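Local coordinates for protein Non-ribosomal peptide synthetase (Streptomyces halstedii, PDB 3WV4) that belongs to the AMP-binding enzymes of the ANL superfamily and represents an N-terminal fragment of a non-ribosomal peptide synthetase, at residues 77-82 against 170-175; 140-145 against 401-406. All coordinates share one frame; numbering follows the deposited sequence.

Contact 1: 77-82 against 170-175; sequences LNHSQA and SLWADV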
loop_
_atom_site.group_PDB
_atom_site.type_symbol
_atom_site.label_atom_id
_atom_site.label_comp_id
_atom_site.label_asym_id
_atom_site.label_seq_id
_atom_site.Cartn_x
_atom_site.Cartn_y
_atom_site.Cartn_z
ATOM N N LEU A 77 -8.447 15.610 -5.513
ATOM C CA LEU A 77 -8.309 16.500 -4.358
ATOM C C LEU A 77 -9.665 17.062 -3.969
ATOM O O LEU A 77 -9.996 17.068 -2.814
ATOM C CB LEU A 77 -7.315 17.647 -4.664
ATOM C CG LEU A 77 -7.193 18.733 -3.636
ATOM C CD1 LEU A 77 -6.502 18.233 -2.382
ATOM C CD2 LEU A 77 -6.415 19.913 -4.227
ATOM N N ASN A 78 -10.454 17.493 -4.952
ATOM C CA ASN A 78 -11.792 18.006 -4.678
ATOM C C ASN A 78 -12.627 17.003 -3.871
ATOM O O ASN A 78 -13.147 17.333 -2.811
ATOM C CB ASN A 78 -12.530 18.341 -5.988
ATOM C CG ASN A 78 -11.969 19.576 -6.687
ATOM O OD1 ASN A 78 -11.245 20.354 -6.094
ATOM N ND2 ASN A 78 -12.278 19.722 -7.989
ATOM N N HIS A 79 -12.709 15.771 -4.378
ATOM C CA HIS A 79 -13.487 14.725 -3.733
ATOM C C HIS A 79 -12.916 14.354 -2.384
ATOM O O HIS A 79 -13.688 14.117 -1.438
ATOM C CB HIS A 79 -13.559 13.516 -4.620
ATOM C CG HIS A 79 -14.407 13.707 -5.832
ATOM N ND1 HIS A 79 -15.749 13.383 -5.844
ATOM C CD2 HIS A 79 -14.131 14.190 -7.070
ATOM C CE1 HIS A 79 -16.257 13.636 -7.042
ATOM N NE2 HIS A 79 -15.306 14.146 -7.796
ATOM N N SER A 80 -11.595 14.388 -2.234
ATOM C CA SER A 80 -10.956 14.121 -0.938
ATOM C C SER A 80 -11.345 15.180 0.098
ATOM O O SER A 80 -11.785 14.876 1.203
ATOM C CB SER A 80 -9.425 14.017 -1.108
ATOM O OG SER A 80 -9.046 12.858 -1.837
ATOM N N GLN A 81 -11.252 16.444 -0.287
ATOM C CA GLN A 81 -11.748 17.557 0.568
ATOM C C GLN A 81 -13.212 17.390 0.937
ATOM O O GLN A 81 -13.604 17.542 2.109
ATOM C CB GLN A 81 -11.561 18.883 -0.178
ATOM C CG GLN A 81 -10.089 19.187 -0.348
ATOM C CD GLN A 81 -9.830 20.446 -1.165
ATOM O OE1 GLN A 81 -10.711 20.956 -1.836
ATOM N NE2 GLN A 81 -8.622 20.947 -1.089
ATOM N N ALA A 82 -14.039 17.066 -0.064
ATOM C CA ALA A 82 -15.463 16.869 0.190
ATOM C C ALA A 82 -15.673 15.752 1.191
ATOM O O ALA A 82 -16.490 15.846 2.130
ATOM C CB ALA A 82 -16.193 16.593 -1.118
ATOM N N SER A 170 -24.946 5.790 -1.146
ATOM C CA SER A 170 -25.796 6.706 -0.471
ATOM C C SER A 170 -24.945 7.899 -0.024
ATOM O O SER A 170 -25.253 9.066 -0.360
ATOM C CB SER A 170 -26.560 6.014 0.668
ATOM O OG SER A 170 -25.927 6.204 1.917
ATOM N N LEU A 171 -23.870 7.638 0.717
ATOM C CA LEU A 171 -23.106 8.775 1.256
ATOM C C LEU A 171 -22.397 9.579 0.186
ATOM O O LEU A 171 -22.100 10.737 0.403
ATOM C CB LEU A 171 -22.094 8.405 2.321
ATOM C CG LEU A 171 -20.747 7.832 1.844
ATOM C CD1 LEU A 171 -19.712 8.942 1.645
ATOM C CD2 LEU A 171 -20.231 6.809 2.835
ATOM N N TRP A 172 -22.115 8.991 -0.964
ATOM C CA TRP A 172 -21.502 9.743 -2.041
ATOM C C TRP A 172 -22.400 10.872 -2.531
ATOM O O TRP A 172 -21.894 11.877 -2.957
ATOM C CB TRP A 172 -21.026 8.856 -3.212
ATOM C CG TRP A 172 -19.787 9.442 -3.864
ATOM C CD1 TRP A 172 -19.693 10.002 -5.106
ATOM C CD2 TRP A 172 -18.483 9.552 -3.267
ATOM N NE1 TRP A 172 -18.413 10.454 -5.311
ATOM C CE2 TRP A 172 -17.657 10.204 -4.192
ATOM C CE3 TRP A 172 -17.948 9.186 -2.024
ATOM C CZ2 TRP A 172 -16.320 10.485 -3.923
ATOM C CZ3 TRP A 172 -16.606 9.449 -1.760
ATOM C CH2 TRP A 172 -15.815 10.102 -2.695
ATOM N N ALA A 173 -23.729 10.715 -2.451
ATOM C CA ALA A 173 -24.610 11.826 -2.841
ATOM C C ALA A 173 -24.256 13.087 -2.070
ATOM O O ALA A 173 -24.155 14.178 -2.643
ATOM C CB ALA A 173 -26.090 11.461 -2.609
ATOM N N ASP A 174 -24.090 12.937 -0.764
ATOM C CA ASP A 174 -23.697 14.051 0.092
ATOM C C ASP A 174 -22.338 14.582 -0.247
ATOM O O ASP A 174 -22.142 15.785 -0.235
ATOM C CB ASP A 174 -23.711 13.618 1.572
ATOM C CG ASP A 174 -25.113 13.265 2.044
ATOM O OD1 ASP A 174 -26.093 13.837 1.468
ATOM O OD2 ASP A 174 -25.223 12.413 2.962
ATOM N N VAL A 175 -21.383 13.692 -0.511
ATOM C CA VAL A 175 -20.021 14.136 -0.816
ATOM C C VAL A 175 -20.053 14.989 -2.067
ATOM O O VAL A 175 -19.309 15.960 -2.189
ATOM C CB VAL A 175 -19.027 12.964 -0.986
ATOM C CG1 VAL A 175 -17.719 13.421 -1.625
ATOM C CG2 VAL A 175 -18.711 12.340 0.351
#
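Two helices of the N-terminal part of the AMP-binding fold cross here, through H79 and A82 of helix 73-89 and W172 and V175 of helix 168-180. The axes of the short segments run at 105° to each other and come within 10.6 Å. The helices therefore touch in a small patch. No hydrogen bond crosses it, and all four touching residues are buried.

The two aromatic rings meet rim to rim. Their planes are nearly parallel, 5° apart, but the centroids of the H79 ring and the W172 six-membered ring are 5.8 Å apart. Neither ring lies over the other, so this is not a face stack. The closest atoms are H79 ND1 and W172 CZ2, at 3.5 Å.

Beside the rings, A82 CB packs on V175 CG1 at 3.6 Å. V175 CG1 is anti to the backbone N (chi1 166°), and this turns that methyl to A82. The same methyl lies 3.9 Å above the plane of the W172 ring, towards its rim. A82 CB also touches V175 O at 3.4 Å.

The H79 ring stacks on W71 of strand 70-72, and A110 of helix 106-116 touches both H79 and W172. Further along the crossing, L171 and V175 pack on F83, and R179 of helix 168-180 reaches H79 and A82. Strand 165-167, at one edge of a parallel sheet, leads into helix 168-180.

Contact 2: 140-145 against 401-406; sequences DADPRL and YWRAPE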
loop_
_atom_site.group_PDB
_atom_site.type_symbol
_atom_site.label_atom_id
_atom_site.label_comp_id
_atom_site.label_asym_id
_atom_site.label_seq_id
_atom_site.Cartn_x
_atom_site.Cartn_y
_atom_site.Cartn_z
ATOM N N ASP A 140 -11.761 -4.758 17.414
ATOM C CA ASP A 140 -10.359 -4.412 17.734
ATOM C C ASP A 140 -10.036 -2.966 17.231
ATOM O O ASP A 140 -9.416 -2.178 17.944
ATOM C CB ASP A 140 -9.392 -5.403 17.131
ATOM C CG ASP A 140 -7.957 -5.167 17.605
ATOM O OD1 ASP A 140 -7.720 -5.497 18.767
ATOM O OD2 ASP A 140 -7.099 -4.639 16.825
ATOM N N ALA A 141 -10.541 -2.601 16.045
ATOM C CA ALA A 141 -10.277 -1.262 15.469
ATOM C C ALA A 141 -10.981 -0.206 16.226
ATOM O O ALA A 141 -10.531 0.977 16.283
ATOM C CB ALA A 141 -10.730 -1.214 14.029
ATOM N N ASP A 142 -12.139 -0.573 16.768
ATOM C CA ASP A 142 -12.894 0.349 17.610
ATOM C C ASP A 142 -13.188 1.675 16.879
ATOM O O ASP A 142 -12.878 2.763 17.393
ATOM C CB ASP A 142 -12.142 0.553 18.954
ATOM C CG ASP A 142 -12.893 1.435 19.967
ATOM O OD1 ASP A 142 -14.144 1.529 19.915
ATOM O OD2 ASP A 142 -12.187 2.061 20.796
ATOM N N PRO A 143 -13.846 1.610 15.712
ATOM C CA PRO A 143 -14.041 2.844 14.926
ATOM C C PRO A 143 -15.281 3.639 15.321
ATOM O O PRO A 143 -16.034 3.233 16.157
ATOM C CB PRO A 143 -14.234 2.319 13.522
ATOM C CG PRO A 143 -15.006 1.063 13.758
ATOM C CD PRO A 143 -14.467 0.467 15.043
ATOM N N ARG A 144 -15.462 4.764 14.660
ATOM C CA ARG A 144 -16.558 5.659 14.873
ATOM C C ARG A 144 -17.682 5.219 13.935
ATOM O O ARG A 144 -18.853 5.311 14.268
ATOM C CB ARG A 144 -16.015 7.026 14.510
ATOM C CG ARG A 144 -16.802 8.197 14.924
ATOM C CD ARG A 144 -16.657 8.559 16.387
ATOM N NE ARG A 144 -17.279 9.880 16.535
ATOM C CZ ARG A 144 -18.026 10.241 17.563
ATOM N NH1 ARG A 144 -18.236 9.397 18.570
ATOM N NH2 ARG A 144 -18.573 11.451 17.583
ATOM N N LEU A 145 -17.317 4.680 12.770
ATOM C CA LEU A 145 -18.274 4.303 11.734
ATOM C C LEU A 145 -17.652 3.393 10.708
ATOM O O LEU A 145 -16.472 3.055 10.776
ATOM C CB LEU A 145 -18.883 5.516 11.066
ATOM C CG LEU A 145 -17.976 6.547 10.394
ATOM C CD1 LEU A 145 -17.617 6.107 8.987
ATOM C CD2 LEU A 145 -18.704 7.883 10.342
ATOM N N TYR A 401 1.832 -2.767 16.890
ATOM C CA TYR A 401 0.517 -3.268 16.604
ATOM C C TYR A 401 -0.511 -2.466 17.375
ATOM O O TYR A 401 -0.245 -2.039 18.487
ATOM C CB TYR A 401 0.419 -4.747 16.974
ATOM C CG TYR A 401 1.457 -5.594 16.272
ATOM C CD1 TYR A 401 1.412 -5.775 14.895
ATOM C CD2 TYR A 401 2.494 -6.181 16.972
ATOM C CE1 TYR A 401 2.360 -6.547 14.238
ATOM C CE2 TYR A 401 3.453 -6.961 16.331
ATOM C CZ TYR A 401 3.381 -7.144 14.958
ATOM O OH TYR A 401 4.357 -7.896 14.297
ATOM N N TRP A 402 -1.687 -2.263 16.801
ATOM C CA TRP A 402 -2.691 -1.436 17.427
ATOM C C TRP A 402 -3.178 -2.071 18.773
ATOM O O TRP A 402 -3.654 -3.207 18.785
ATOM C CB TRP A 402 -3.833 -1.277 16.444
ATOM C CG TRP A 402 -5.073 -0.649 16.960
ATOM C CD1 TRP A 402 -6.279 -1.260 17.126
ATOM C CD2 TRP A 402 -5.246 0.701 17.357
ATOM N NE1 TRP A 402 -7.216 -0.362 17.570
ATOM C CE2 TRP A 402 -6.595 0.844 17.761
ATOM C CE3 TRP A 402 -4.408 1.824 17.382
ATOM C CZ2 TRP A 402 -7.124 2.053 18.198
ATOM C CZ3 TRP A 402 -4.938 3.049 17.846
ATOM C CH2 TRP A 402 -6.287 3.141 18.250
ATOM N N ARG A 403 -3.007 -1.322 19.876
ATOM C CA ARG A 403 -3.478 -1.696 21.219
ATOM C C ARG A 403 -3.087 -3.110 21.652
ATOM O O ARG A 403 -3.899 -3.846 22.216
ATOM C CB ARG A 403 -4.995 -1.532 21.310
ATOM C CG ARG A 403 -5.421 -0.092 21.116
ATOM C CD ARG A 403 -6.872 0.114 21.477
ATOM N NE ARG A 403 -7.261 1.518 21.396
ATOM C CZ ARG A 403 -8.516 1.946 21.356
ATOM N NH1 ARG A 403 -9.535 1.097 21.367
ATOM N NH2 ARG A 403 -8.752 3.228 21.286
ATOM N N ALA A 404 -1.844 -3.475 21.387
ATOM C CA ALA A 404 -1.343 -4.787 21.752
ATOM C C ALA A 404 0.111 -4.638 22.178
ATOM O O ALA A 404 0.997 -5.092 21.480
ATOM C CB ALA A 404 -1.473 -5.745 20.579
ATOM N N PRO A 405 0.361 -3.976 23.325
ATOM C CA PRO A 405 1.752 -3.674 23.746
ATOM C C PRO A 405 2.645 -4.921 23.902
ATOM O O PRO A 405 3.818 -4.892 23.569
ATOM C CB PRO A 405 1.575 -2.973 25.105
ATOM C CG PRO A 405 0.146 -2.534 25.153
ATOM C CD PRO A 405 -0.625 -3.530 24.324
ATOM N N GLU A 406 2.065 -5.999 24.396
ATOM C CA GLU A 406 2.810 -7.222 24.686
ATOM C C GLU A 406 3.387 -7.811 23.407
ATOM O O GLU A 406 4.607 -8.024 23.290
ATOM C CB GLU A 406 1.870 -8.239 25.361
ATOM C CG GLU A 406 2.498 -9.531 25.818
ATOM C CD GLU A 406 3.089 -9.426 27.213
ATOM O OE1 GLU A 406 3.950 -8.542 27.435
ATOM O OE2 GLU A 406 2.698 -10.228 28.088
#
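This is a polar surface contact between the C-terminal end of helix 131-141 and the turn that leads into helix 405-411. W402 NE1 donates a hydrogen bond to D140 O, 2.9 Å away. The bond is bent, with an N-H...O angle of 138°. The oxygen lies close to the indole plane, while the donor is tilted 30° from the carbonyl plane. With CG trans to the backbone N, the indole swings out from the turn and meets the helix end by its edge. D140 OD2 also approaches W402 CD1, at 3.5 Å, but its hydrogen bond goes to Y200 OH.

R403 adds a salt bridge. Its NH1 meets D142 OD2 at 2.9 Å, on the anti side of the carboxylate and near the guanidinium plane. The bond is nearly straight. The extended R403 side chain runs along W402, its CG over the indole centre and W402 CZ2 against one guanidinium face. R97 lies close by and bonds A141 O through NE.

Y401 to A404 form a type II beta turn, and A404 is the N-cap residue of helix 405-411. D142, the first residue after helix 131-141, has positive phi. That helix belongs to a beta-alpha-beta crossover between parallel strands 121-124 and 145-148.

The two contacts are separate sites, with centres 27 Å apart and nearest atoms about 7 Å apart. Their segments alternate along the chain: 77-82, 140-145, 170-175, then 401-406. The parallel sheet 121-124, 97-101, 145-148, 165-167 relates them. Helix 131-141 ends in contact 2 and the chain then enters strand 145-148, while strand 165-167 leads into the helix of contact 1. Contact 1 is a buried helix crossing, whereas contact 2 lies at the surface. Contact 2 also brings in a chain region at least 256 residues away, against 88 for contact 1.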